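Local coordinates for Mlr3007 protein (Mesorhizobium loti, PDB 3QQM) that probably transfers the amino group between branched-chain amino acids and 2-oxoglutarate, using pyridoxal 5'-phosphate as cofactor, at residues Ser29-Tyr41 with Leu175-Glu187. Sequence-based numbering, arbitrary orientation.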
# COMPACT_ATOMS: atom_id res chain seq x y z
N SER A 29 9.29 -4.89 -17.07
CA SER A 29 8.94 -5.78 -15.97
C SER A 29 8.22 -5.03 -14.80
O SER A 29 7.50 -4.07 -15.02
CB SER A 29 10.20 -6.50 -15.50
OG SER A 29 9.92 -7.48 -14.51
N PHE A 30 8.45 -5.45 -13.56
CA PHE A 30 7.73 -4.86 -12.43
C PHE A 30 8.13 -3.44 -12.12
O PHE A 30 9.29 -3.14 -11.96
CB PHE A 30 7.89 -5.70 -11.16
CG PHE A 30 7.51 -7.13 -11.34
CD1 PHE A 30 6.19 -7.49 -11.37
CD2 PHE A 30 8.48 -8.10 -11.53
CE1 PHE A 30 5.84 -8.81 -11.55
CE2 PHE A 30 8.13 -9.42 -11.72
CZ PHE A 30 6.81 -9.77 -11.71
N LEU A 31 7.15 -2.57 -12.01
CA LEU A 31 7.42 -1.19 -11.69
C LEU A 31 7.94 -1.16 -10.23
O LEU A 31 7.41 -1.86 -9.37
CB LEU A 31 6.14 -0.36 -11.86
CG LEU A 31 6.21 1.15 -12.04
CD1 LEU A 31 7.13 1.53 -13.22
CD2 LEU A 31 4.79 1.73 -12.26
N ARG A 32 9.04 -0.44 -10.00
CA ARG A 32 9.63 -0.31 -8.67
C ARG A 32 10.00 -1.68 -8.07
O ARG A 32 9.96 -1.87 -6.86
CB ARG A 32 8.67 0.47 -7.73
CG ARG A 32 8.59 1.94 -8.04
CD ARG A 32 7.53 2.65 -7.18
NE ARG A 32 6.19 2.39 -7.70
CZ ARG A 32 5.64 3.11 -8.68
NH1 ARG A 32 6.29 4.15 -9.21
NH2 ARG A 32 4.43 2.80 -9.11
N PHE A 33 10.41 -2.59 -8.95
CA PHE A 33 10.76 -3.95 -8.58
C PHE A 33 11.75 -4.04 -7.46
O PHE A 33 11.51 -4.72 -6.49
CB PHE A 33 11.25 -4.72 -9.82
CG PHE A 33 11.36 -6.24 -9.64
CD1 PHE A 33 10.55 -6.93 -8.74
CD2 PHE A 33 12.10 -6.99 -10.56
CE1 PHE A 33 10.61 -8.32 -8.65
CE2 PHE A 33 12.14 -8.38 -10.49
CZ PHE A 33 11.40 -9.04 -9.53
N ASP A 34 12.85 -3.31 -7.55
CA ASP A 34 13.85 -3.39 -6.50
C ASP A 34 13.31 -2.88 -5.16
O ASP A 34 13.60 -3.47 -4.13
CB ASP A 34 15.17 -2.72 -6.91
CG ASP A 34 15.01 -1.30 -7.33
OD1 ASP A 34 13.86 -0.78 -7.27
OD2 ASP A 34 16.03 -0.70 -7.72
N ARG A 35 12.52 -1.83 -5.16
CA ARG A 35 11.95 -1.37 -3.92
C ARG A 35 11.08 -2.48 -3.31
O ARG A 35 11.18 -2.71 -2.12
CB ARG A 35 11.17 -0.08 -4.09
CG ARG A 35 12.05 1.13 -4.46
CD ARG A 35 11.27 2.43 -4.37
NE ARG A 35 12.10 3.58 -4.65
CZ ARG A 35 12.85 4.23 -3.74
NH1 ARG A 35 12.91 3.80 -2.48
NH2 ARG A 35 13.59 5.28 -4.10
N HIS A 36 10.27 -3.18 -4.13
CA HIS A 36 9.40 -4.26 -3.63
C HIS A 36 10.18 -5.40 -3.00
O HIS A 36 9.81 -5.88 -1.94
CB HIS A 36 8.46 -4.81 -4.72
CG HIS A 36 7.37 -3.87 -5.10
ND1 HIS A 36 6.26 -3.65 -4.31
CD2 HIS A 36 7.21 -3.07 -6.19
CE1 HIS A 36 5.48 -2.76 -4.88
NE2 HIS A 36 6.03 -2.39 -6.02
N LEU A 37 11.23 -5.86 -3.68
CA LEU A 37 12.05 -6.95 -3.18
C LEU A 37 12.84 -6.49 -1.93
O LEU A 37 13.00 -7.24 -0.99
CB LEU A 37 12.98 -7.46 -4.27
CG LEU A 37 12.26 -8.09 -5.47
CD1 LEU A 37 13.22 -8.51 -6.55
CD2 LEU A 37 11.47 -9.28 -5.03
N ALA A 38 13.30 -5.26 -1.92
CA ALA A 38 14.02 -4.74 -0.76
C ALA A 38 13.12 -4.86 0.46
O ALA A 38 13.54 -5.37 1.48
CB ALA A 38 14.46 -3.28 -0.95
N ARG A 39 11.88 -4.39 0.33
CA ARG A 39 10.93 -4.46 1.43
C ARG A 39 10.63 -5.91 1.83
O ARG A 39 10.69 -6.22 3.00
CB ARG A 39 9.62 -3.79 1.06
CG ARG A 39 8.61 -3.83 2.22
CD ARG A 39 7.48 -2.93 1.97
NE ARG A 39 6.65 -3.37 0.85
CZ ARG A 39 5.68 -2.63 0.33
NH1 ARG A 39 5.48 -1.39 0.76
NH2 ARG A 39 4.95 -3.08 -0.68
N LEU A 40 10.26 -6.74 0.86
CA LEU A 40 9.94 -8.15 1.13
C LEU A 40 11.11 -8.90 1.77
O LEU A 40 10.93 -9.60 2.78
CB LEU A 40 9.54 -8.87 -0.17
CG LEU A 40 9.29 -10.36 -0.04
CD1 LEU A 40 8.11 -10.63 0.90
CD2 LEU A 40 9.04 -10.95 -1.41
N TYR A 41 12.30 -8.74 1.22
CA TYR A 41 13.44 -9.44 1.77
C TYR A 41 13.83 -8.90 3.14
O TYR A 41 14.21 -9.67 4.03
CB TYR A 41 14.62 -9.43 0.82
CG TYR A 41 14.37 -10.16 -0.48
CD1 TYR A 41 13.62 -11.30 -0.51
CD2 TYR A 41 15.04 -9.80 -1.62
CE1 TYR A 41 13.43 -12.00 -1.69
CE2 TYR A 41 14.88 -10.51 -2.80
CZ TYR A 41 14.08 -11.60 -2.83
OH TYR A 41 13.89 -12.32 -3.98
N LEU A 175 1.83 3.32 10.12
CA LEU A 175 1.42 3.02 8.73
C LEU A 175 2.49 2.19 8.00
O LEU A 175 3.62 2.00 8.50
CB LEU A 175 1.20 4.30 7.92
CG LEU A 175 2.37 5.31 8.01
CD1 LEU A 175 2.80 5.87 6.66
CD2 LEU A 175 2.04 6.40 9.04
N LEU A 176 2.13 1.72 6.82
CA LEU A 176 3.02 0.95 5.99
C LEU A 176 3.95 1.88 5.19
O LEU A 176 3.48 2.82 4.55
CB LEU A 176 2.23 0.13 5.01
CG LEU A 176 3.06 -0.79 4.13
CD1 LEU A 176 3.54 -1.94 4.95
CD2 LEU A 176 2.26 -1.29 2.91
N PRO A 177 5.27 1.65 5.25
CA PRO A 177 6.11 2.46 4.42
C PRO A 177 5.94 1.96 3.01
O PRO A 177 6.63 1.02 2.60
CB PRO A 177 7.53 2.19 4.95
CG PRO A 177 7.45 0.85 5.56
CD PRO A 177 6.05 0.79 6.15
N GLY A 178 4.99 2.53 2.29
CA GLY A 178 4.72 2.13 0.93
C GLY A 178 5.88 2.37 -0.01
O GLY A 178 6.72 3.25 0.20
N VAL A 179 5.90 1.57 -1.07
CA VAL A 179 6.90 1.62 -2.10
C VAL A 179 6.74 2.87 -3.00
O VAL A 179 7.72 3.48 -3.37
CB VAL A 179 6.87 0.30 -2.90
CG1 VAL A 179 7.51 0.46 -4.31
CG2 VAL A 179 7.53 -0.82 -2.06
N LEU A 180 5.52 3.22 -3.38
CA LEU A 180 5.35 4.45 -4.14
C LEU A 180 5.80 5.57 -3.20
O LEU A 180 6.59 6.42 -3.56
CB LEU A 180 3.90 4.66 -4.57
CG LEU A 180 3.61 6.02 -5.21
CD1 LEU A 180 4.35 6.19 -6.56
CD2 LEU A 180 2.12 6.29 -5.39
N ARG A 181 5.32 5.51 -1.96
CA ARG A 181 5.64 6.50 -0.93
C ARG A 181 7.12 6.69 -0.83
O ARG A 181 7.61 7.80 -0.85
CB ARG A 181 5.11 6.05 0.42
CG ARG A 181 5.44 6.97 1.59
CD ARG A 181 4.94 6.33 2.89
NE ARG A 181 5.20 7.14 4.08
CZ ARG A 181 6.32 7.14 4.77
NH1 ARG A 181 7.34 6.37 4.40
NH2 ARG A 181 6.42 7.92 5.84
N ALA A 182 7.85 5.58 -0.74
CA ALA A 182 9.29 5.64 -0.65
C ALA A 182 9.90 6.31 -1.88
O ALA A 182 10.84 7.09 -1.78
CB ALA A 182 9.85 4.24 -0.49
N GLU A 183 9.41 5.98 -3.07
CA GLU A 183 9.99 6.57 -4.26
C GLU A 183 9.78 8.09 -4.28
O GLU A 183 10.67 8.83 -4.67
CB GLU A 183 9.42 5.95 -5.53
CG GLU A 183 10.19 6.33 -6.84
CD GLU A 183 9.61 5.63 -8.07
OE1 GLU A 183 8.44 5.90 -8.43
OE2 GLU A 183 10.35 4.84 -8.72
N LEU A 184 8.59 8.54 -3.89
CA LEU A 184 8.28 9.95 -3.89
C LEU A 184 9.10 10.69 -2.84
O LEU A 184 9.47 11.85 -3.05
CB LEU A 184 6.78 10.18 -3.65
CG LEU A 184 5.78 9.66 -4.68
CD1 LEU A 184 4.38 9.87 -4.14
CD2 LEU A 184 5.95 10.32 -6.06
N LEU A 185 9.41 10.03 -1.72
CA LEU A 185 10.20 10.65 -0.68
C LEU A 185 11.62 10.80 -1.14
O LEU A 185 12.23 11.86 -0.96
CB LEU A 185 10.15 9.84 0.64
CG LEU A 185 8.87 10.00 1.48
CD1 LEU A 185 8.75 8.93 2.56
CD2 LEU A 185 8.83 11.41 2.09
N ASP A 186 12.16 9.74 -1.75
CA ASP A 186 13.55 9.78 -2.25
C ASP A 186 13.74 10.77 -3.42
O ASP A 186 14.83 11.27 -3.63
CB ASP A 186 14.03 8.37 -2.65
CG ASP A 186 14.21 7.43 -1.45
OD1 ASP A 186 14.25 7.91 -0.29
OD2 ASP A 186 14.34 6.20 -1.69
N GLU A 187 12.68 11.03 -4.18
CA GLU A 187 12.78 11.98 -5.31
C GLU A 187 12.63 13.43 -4.85
O GLU A 187 12.83 14.34 -5.64
CB GLU A 187 11.72 11.68 -6.38
CG GLU A 187 11.97 10.41 -7.17
CD GLU A 187 10.76 10.02 -8.04
OE1 GLU A 187 9.69 10.61 -7.85
OE2 GLU A 187 10.89 9.10 -8.89
O HOH W 1 12.62 3.98 -7.62
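Arg35 and Val179 bring the backbones closest, CA to CA 6.1 Å, where helix 33-41 and helix 179-186 cross at 116° with their axes 10.0 Å apart. Val179 is the apolar wedge between them. Its CG1, turned opposite the backbone N (chi1 159°), packs against CB and CD of Arg32 and CB of Arg35 and makes a CH-pi contact over one face of the His36 ring, while CG2 lies over the centre of the Arg39 guanidinium, 3.5 Å from its CZ. Arg35, extended from CG to NE, drops as a knob among Val179, Ala182, Glu183 and Asp186. Its NH1 and NH2 both grip OD2 of Asp186 end-on, NH2 at 2.7 Å on the anti lone pair, and its NE reaches OE2 of Glu183 through a water. Were Arg35 replaced by an alanine, Asp186 would probably lose its charged mate across this contact, and Ala182 and Glu183 the side chain lying over them. Arg32, bent at chi3, brings NH1 within 2.9 Å of Glu183 OE1, a salt bridge in which NH1 meets the oxygen from above the carboxylate plane, the two flat groups nearly perpendicular; Leu180 CD1 lies over the rim of one guanidinium face, and NH2 bonds to Ser211 O. Arg39 NH1 donates to Pro177 O at 3.2 Å and, like the backbone N of Val179, to phosphate oxygen OP1 of the pyridoxal-lysine at position 118; this helix start thus forms part of the cofactor's phosphate site. His36 ND1 hydrogen-bonds to Glu20 OE1, which also salt-bridges Arg39 NH2, and NE2 to Ser211 OG, fixing the ring's rotation against Val179 CG1. The contact joins two halves of the class-IV aminotransferase fold: helix 33-47 rests on strand 17-25 of the antiparallel sheet, and helix 179-186 packs against strand 156-160 of the mixed sheet.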